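Local coordinates for protein Amuc_1100 (PDB 6KNY) that is of unknown function but is probably held in the membrane of Akkermansia muciniphila by a transmembrane helix, absent from this construct, at residues L102-Y107 and F122-I127; F142-R147 and E176-G181. All coordinates share one frame; numbering follows the deposited sequence.

Interaction 1. Residues L102-Y107 and F122-I127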
loop_
_atom_site.group_PDB
_atom_site.type_symbol
_atom_site.label_atom_id
_atom_site.label_comp_id
_atom_site.label_asym_id
_atom_site.label_seq_id
_atom_site.Cartn_x
_atom_site.Cartn_y
_atom_site.Cartn_z
ATOM N N LEU A 102 7.012 -0.430 4.745
ATOM C CA LEU A 102 5.806 -0.584 3.929
ATOM C C LEU A 102 4.715 -1.405 4.619
ATOM O O LEU A 102 3.880 -2.016 3.940
ATOM C CB LEU A 102 6.149 -1.207 2.570
ATOM C CG LEU A 102 7.027 -0.312 1.695
ATOM C CD1 LEU A 102 7.579 -1.102 0.506
ATOM C CD2 LEU A 102 6.263 0.930 1.232
ATOM N N GLY A 103 4.714 -1.445 5.952
ATOM C CA GLY A 103 3.787 -2.249 6.728
ATOM C C GLY A 103 4.250 -3.656 7.037
ATOM O O GLY A 103 3.506 -4.417 7.680
ATOM N N PHE A 104 5.451 -4.041 6.613
ATOM C CA PHE A 104 5.887 -5.426 6.736
ATOM C C PHE A 104 7.143 -5.562 7.598
ATOM O O PHE A 104 7.942 -6.484 7.391
ATOM C CB PHE A 104 6.136 -6.029 5.353
ATOM C CG PHE A 104 4.932 -6.013 4.426
ATOM C CD1 PHE A 104 4.045 -7.092 4.388
ATOM C CD2 PHE A 104 4.716 -4.946 3.560
ATOM C CE1 PHE A 104 2.966 -7.094 3.497
ATOM C CE2 PHE A 104 3.631 -4.942 2.671
ATOM C CZ PHE A 104 2.757 -6.005 2.648
ATOM N N GLN A 105 7.334 -4.674 8.586
ATOM C CA GLN A 105 8.524 -4.784 9.427
ATOM C C GLN A 105 8.516 -6.078 10.226
ATOM O O GLN A 105 9.577 -6.585 10.606
ATOM C CB GLN A 105 8.654 -3.586 10.378
ATOM C CG GLN A 105 10.021 -3.556 11.104
ATOM C CD GLN A 105 10.268 -2.274 11.890
ATOM O OE1 GLN A 105 9.329 -1.628 12.355
ATOM N NE2 GLN A 105 11.542 -1.901 12.038
ATOM N N VAL A 106 7.339 -6.650 10.465
ATOM C CA VAL A 106 7.271 -7.947 11.130
ATOM C C VAL A 106 8.046 -9.030 10.371
ATOM O O VAL A 106 8.396 -10.067 10.945
ATOM C CB VAL A 106 5.784 -8.330 11.306
ATOM C CG1 VAL A 106 5.114 -8.570 9.942
ATOM C CG2 VAL A 106 5.631 -9.531 12.230
ATOM N N TYR A 107 8.321 -8.823 9.087
ATOM C CA TYR A 107 9.077 -9.790 8.302
ATOM C C TYR A 107 10.468 -9.273 7.933
ATOM O O TYR A 107 11.059 -9.730 6.946
ATOM C CB TYR A 107 8.282 -10.169 7.052
ATOM C CG TYR A 107 6.934 -10.791 7.376
ATOM C CD1 TYR A 107 6.851 -11.936 8.160
ATOM C CD2 TYR A 107 5.748 -10.214 6.922
ATOM C CE1 TYR A 107 5.623 -12.503 8.478
ATOM C CE2 TYR A 107 4.509 -10.774 7.236
ATOM C CZ TYR A 107 4.454 -11.923 8.009
ATOM O OH TYR A 107 3.237 -12.512 8.329
ATOM N N PHE A 122 1.182 -9.974 -3.263
ATOM C CA PHE A 122 0.187 -9.093 -3.861
ATOM C C PHE A 122 0.063 -7.814 -3.044
ATOM O O PHE A 122 0.112 -6.713 -3.590
ATOM C CB PHE A 122 -1.172 -9.794 -3.943
ATOM C CG PHE A 122 -2.319 -8.852 -4.200
ATOM C CD1 PHE A 122 -2.587 -8.403 -5.490
ATOM C CD2 PHE A 122 -3.105 -8.382 -3.156
ATOM C CE1 PHE A 122 -3.634 -7.512 -5.728
ATOM C CE2 PHE A 122 -4.150 -7.506 -3.395
ATOM C CZ PHE A 122 -4.418 -7.075 -4.670
ATOM N N GLU A 123 -0.078 -7.951 -1.723
ATOM C CA GLU A 123 -0.261 -6.778 -0.865
ATOM C C GLU A 123 0.967 -5.884 -0.882
ATOM O O GLU A 123 0.858 -4.654 -0.954
ATOM C CB GLU A 123 -0.590 -7.210 0.565
ATOM C CG GLU A 123 -1.089 -6.054 1.395
ATOM C CD GLU A 123 -1.529 -6.457 2.781
ATOM O OE1 GLU A 123 -1.016 -7.467 3.309
ATOM O OE2 GLU A 123 -2.375 -5.736 3.349
ATOM N N LEU A 124 2.155 -6.488 -0.832
ATOM C CA LEU A 124 3.388 -5.713 -0.904
ATOM C C LEU A 124 3.512 -4.978 -2.237
ATOM O O LEU A 124 3.912 -3.810 -2.270
ATOM C CB LEU A 124 4.580 -6.643 -0.678
ATOM C CG LEU A 124 5.985 -6.080 -0.942
ATOM C CD1 LEU A 124 6.220 -4.755 -0.200
ATOM C CD2 LEU A 124 7.067 -7.121 -0.598
ATOM N N LYS A 125 3.184 -5.643 -3.350
ATOM C CA LYS A 125 3.308 -4.965 -4.644
ATOM C C LYS A 125 2.339 -3.796 -4.747
ATOM O O LYS A 125 2.698 -2.736 -5.275
ATOM C CB LYS A 125 3.084 -5.945 -5.807
ATOM C CG LYS A 125 4.282 -6.864 -6.051
ATOM C CD LYS A 125 5.094 -6.532 -7.339
ATOM C CE LYS A 125 6.132 -7.603 -7.742
ATOM N NZ LYS A 125 7.535 -7.108 -7.960
ATOM N N ALA A 126 1.114 -3.953 -4.225
ATOM C CA ALA A 126 0.136 -2.867 -4.276
ATOM C C ALA A 126 0.553 -1.694 -3.386
ATOM O O ALA A 126 0.479 -0.525 -3.802
ATOM C CB ALA A 126 -1.246 -3.388 -3.863
ATOM N N ILE A 127 0.980 -1.986 -2.155
ATOM C CA ILE A 127 1.400 -0.923 -1.241
ATOM C C ILE A 127 2.648 -0.230 -1.780
ATOM O O ILE A 127 2.734 1.008 -1.802
ATOM C CB ILE A 127 1.626 -1.482 0.182
ATOM C CG1 ILE A 127 0.308 -1.986 0.781
ATOM C CG2 ILE A 127 2.279 -0.396 1.097
ATOM C CD1 ILE A 127 0.451 -2.715 2.142
#

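Interaction 2. Residues F142-R147 and E176-G181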
loop_
_atom_site.group_PDB
_atom_site.type_symbol
_atom_site.label_atom_id
_atom_site.label_comp_id
_atom_site.label_asym_id
_atom_site.label_seq_id
_atom_site.Cartn_x
_atom_site.Cartn_y
_atom_site.Cartn_z
ATOM N N PHE A 142 6.776 11.033 5.236
ATOM C CA PHE A 142 5.972 9.845 5.501
ATOM C C PHE A 142 6.085 9.553 6.992
ATOM O O PHE A 142 7.196 9.412 7.519
ATOM C CB PHE A 142 6.455 8.638 4.693
ATOM C CG PHE A 142 6.163 8.721 3.221
ATOM C CD1 PHE A 142 4.865 8.608 2.752
ATOM C CD2 PHE A 142 7.197 8.877 2.300
ATOM C CE1 PHE A 142 4.592 8.668 1.384
ATOM C CE2 PHE A 142 6.933 8.937 0.938
ATOM C CZ PHE A 142 5.633 8.832 0.476
ATOM N N ILE A 143 4.953 9.493 7.679
ATOM C CA ILE A 143 4.942 9.340 9.126
ATOM C C ILE A 143 4.743 7.883 9.526
ATOM O O ILE A 143 5.377 7.395 10.463
ATOM C CB ILE A 143 3.855 10.253 9.740
ATOM C CG1 ILE A 143 4.186 11.717 9.468
ATOM C CG2 ILE A 143 3.712 9.993 11.264
ATOM C CD1 ILE A 143 3.069 12.688 9.832
ATOM N N LYS A 144 3.874 7.166 8.817
ATOM C CA LYS A 144 3.656 5.769 9.162
ATOM C C LYS A 144 3.001 5.051 7.987
ATOM O O LYS A 144 2.215 5.644 7.243
ATOM C CB LYS A 144 2.826 5.652 10.455
ATOM C CG LYS A 144 1.322 5.588 10.333
ATOM C CD LYS A 144 0.714 5.316 11.731
ATOM C CE LYS A 144 -0.826 5.247 11.726
ATOM N NZ LYS A 144 -1.455 5.509 13.075
ATOM N N VAL A 145 3.397 3.796 7.788
ATOM C CA VAL A 145 2.660 2.849 6.961
ATOM C C VAL A 145 2.387 1.667 7.873
ATOM O O VAL A 145 3.305 0.910 8.212
ATOM C CB VAL A 145 3.424 2.413 5.705
ATOM C CG1 VAL A 145 2.558 1.455 4.883
ATOM C CG2 VAL A 145 3.825 3.634 4.877
ATOM N N TYR A 146 1.137 1.506 8.282
ATOM C CA TYR A 146 0.765 0.505 9.269
ATOM C C TYR A 146 -0.193 -0.486 8.622
ATOM O O TYR A 146 -1.211 -0.081 8.050
ATOM C CB TYR A 146 0.120 1.162 10.487
ATOM C CG TYR A 146 -0.636 0.176 11.334
ATOM C CD1 TYR A 146 0.039 -0.770 12.102
ATOM C CD2 TYR A 146 -2.021 0.179 11.357
ATOM C CE1 TYR A 146 -0.657 -1.690 12.871
ATOM C CE2 TYR A 146 -2.723 -0.733 12.125
ATOM C CZ TYR A 146 -2.034 -1.660 12.878
ATOM O OH TYR A 146 -2.724 -2.556 13.641
ATOM N N ARG A 147 0.141 -1.771 8.715
ATOM C CA ARG A 147 -0.573 -2.822 7.996
ATOM C C ARG A 147 -0.906 -3.958 8.952
ATOM O O ARG A 147 -0.016 -4.750 9.308
ATOM C CB ARG A 147 0.266 -3.323 6.824
ATOM C CG ARG A 147 -0.309 -4.522 6.064
ATOM C CD ARG A 147 0.835 -5.360 5.434
ATOM N NE ARG A 147 1.508 -6.180 6.446
ATOM C CZ ARG A 147 1.197 -7.443 6.720
ATOM N NH1 ARG A 147 0.263 -8.076 6.010
ATOM N NH2 ARG A 147 1.841 -8.085 7.686
ATOM N N GLU A 176 -3.123 1.625 6.997
ATOM C CA GLU A 176 -3.206 3.040 7.328
ATOM C C GLU A 176 -1.931 3.712 6.860
ATOM O O GLU A 176 -0.841 3.165 7.035
ATOM C CB GLU A 176 -3.336 3.279 8.842
ATOM C CG GLU A 176 -4.450 2.540 9.546
ATOM C CD GLU A 176 -4.448 2.844 11.052
ATOM O OE1 GLU A 176 -3.813 3.843 11.463
ATOM O OE2 GLU A 176 -5.058 2.072 11.820
ATOM N N ILE A 177 -2.057 4.911 6.316
ATOM C CA ILE A 177 -0.899 5.713 5.953
ATOM C C ILE A 177 -1.066 7.100 6.555
ATOM O O ILE A 177 -2.149 7.694 6.487
ATOM C CB ILE A 177 -0.708 5.794 4.430
ATOM C CG1 ILE A 177 -0.653 4.382 3.833
ATOM C CG2 ILE A 177 0.549 6.587 4.103
ATOM C CD1 ILE A 177 -0.302 4.350 2.357
ATOM N N ALA A 178 0.001 7.599 7.170
ATOM C CA ALA A 178 0.054 8.949 7.697
ATOM C C ALA A 178 1.183 9.674 6.980
ATOM O O ALA A 178 2.278 9.116 6.810
ATOM C CB ALA A 178 0.285 8.940 9.212
ATOM N N PHE A 179 0.908 10.892 6.532
ATOM C CA PHE A 179 1.925 11.704 5.881
ATOM C C PHE A 179 1.582 13.160 6.133
ATOM O O PHE A 179 0.537 13.479 6.714
ATOM C CB PHE A 179 2.028 11.424 4.377
ATOM C CG PHE A 179 0.711 11.503 3.642
ATOM C CD1 PHE A 179 0.219 12.714 3.188
ATOM C CD2 PHE A 179 -0.026 10.354 3.395
ATOM C CE1 PHE A 179 -0.991 12.783 2.498
ATOM C CE2 PHE A 179 -1.228 10.405 2.711
ATOM C CZ PHE A 179 -1.718 11.628 2.259
ATOM N N GLN A 180 2.475 14.044 5.693
ATOM C CA GLN A 180 2.238 15.466 5.851
ATOM C C GLN A 180 2.973 16.230 4.766
ATOM O O GLN A 180 3.995 15.780 4.245
ATOM C CB GLN A 180 2.652 15.956 7.252
ATOM C CG GLN A 180 4.130 16.112 7.485
ATOM C CD GLN A 180 4.436 17.115 8.615
ATOM O OE1 GLN A 180 4.224 18.319 8.464
ATOM N NE2 GLN A 180 4.922 16.612 9.744
ATOM N N GLY A 181 2.430 17.391 4.426
ATOM C CA GLY A 181 3.027 18.248 3.422
ATOM C C GLY A 181 2.199 19.502 3.311
ATOM O O GLY A 181 1.244 19.706 4.071
#

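Interaction 1. Residues L102-Y107 and F122-I127
Glu123 OE1 is the best-held polar atom, and one salt bridge grips it, from Arg147 NH1. The Glu123 side chain reaches that partner with CG anti to the backbone N (chi1 -167°) and an extended chain. Its carboxylate stands almost upright to the Phe104 ring, the two planes being 84° apart, with OE1 4.0 Å from Phe104 CE1. The rest of the contact is apolar, and the two segments share no hydrogen bond. Phe104 carries the largest share. The tip of its ring comes up against the helix backbone, CZ of Phe104 being 3.6 Å from Leu124 N. Glu123 C lies at the ring edge. Phe104 CZ also touches Leu124 CB at 3.8 Å, and its CE2 reaches Ile127 CD1 at 3.9 Å. An alanine in place of Phe104 would remove the ring and would probably loosen the packing on Leu124 and Ile127. Leu102, at positive phi, is the first residue to leave helix 97-100. Its CD1 meets Leu124 CD1 at 4.0 Å, with the side chains crossing at about a right angle. Its carbonyl O rests 3.6 Å from Ile127 CG2. The contact is buried and packs the loop after helix 97-100 on helix 117-134. Helix 70-91 covers it through Leu84, Phe80 and Phe73, the last edge-to-face with Phe104, while Leu273 of strand 265-276 touches Glu123 and Ala126.

Interaction 2. Residues F142-R147 and E176-G181
Ala178 O accepts two backbone bonds, from Ile143 N at 2.8 Å and Lys144 N at 3.2 Å. Both donors sit above the carbonyl plane, off the lone pairs. Ala178 N gives its hydrogen to Lys144 O at 3.0 Å, in plane and on a lone pair. The backbones of Tyr146 and Glu176 satisfy each other: Tyr146 N bonds Glu176 O at 2.9 Å, nearly straight (175°), and Glu176 N bonds Tyr146 O at 2.8 Å. This is an antiparallel pair of strands with a classic beta bulge, in which Ile143 and Lys144 both face Ala178. The pair lies inside a mixed sheet. Phe142 bonds on to Leu94 through its backbone, while Ile177 and Phe179 bond on to Val269 and Val267. Lys144 NZ forms a salt bridge with Glu176 OE1 at 3.3 Å, in which the hydrogen bond is weak; its stronger partner is Gln268 OE1. The Glu176 side chain runs beside Tyr146, pointing the same way. Its CG lies at the ring edge, in plane, and OE2 is 3.6 Å from Tyr146 CD2. Ala178 CB, on the same face, packs against Lys144 CG at 3.7 Å. Phe142, Val145 and Ile177 point to the other face; there Phe142 and Ile177 meet helix 117-134.

After helix 51-55 come helix 70-91, strand 94-95 and the short helix 97-100. Interaction 1 closes an excursion of 14 residues, the last five already in helix 117-134, by laying the loop against that helix. That helix is followed, after a short connection, by strand 141-146. Interaction 2 closes a longer excursion of 28 residues, part of it not modelled, by bringing strand 170-181 back alongside. The two contacts are in series and neither nest nor cross. They still touch, mainly through Arg147, which follows the strand. Its NE makes a probable hydrogen bond to Gly103 O, and its CD packs on Phe104 CE1 at 3.4 Å. Val145 CG1 also meets Leu102 C. Loop, helix and sheet are thus joined.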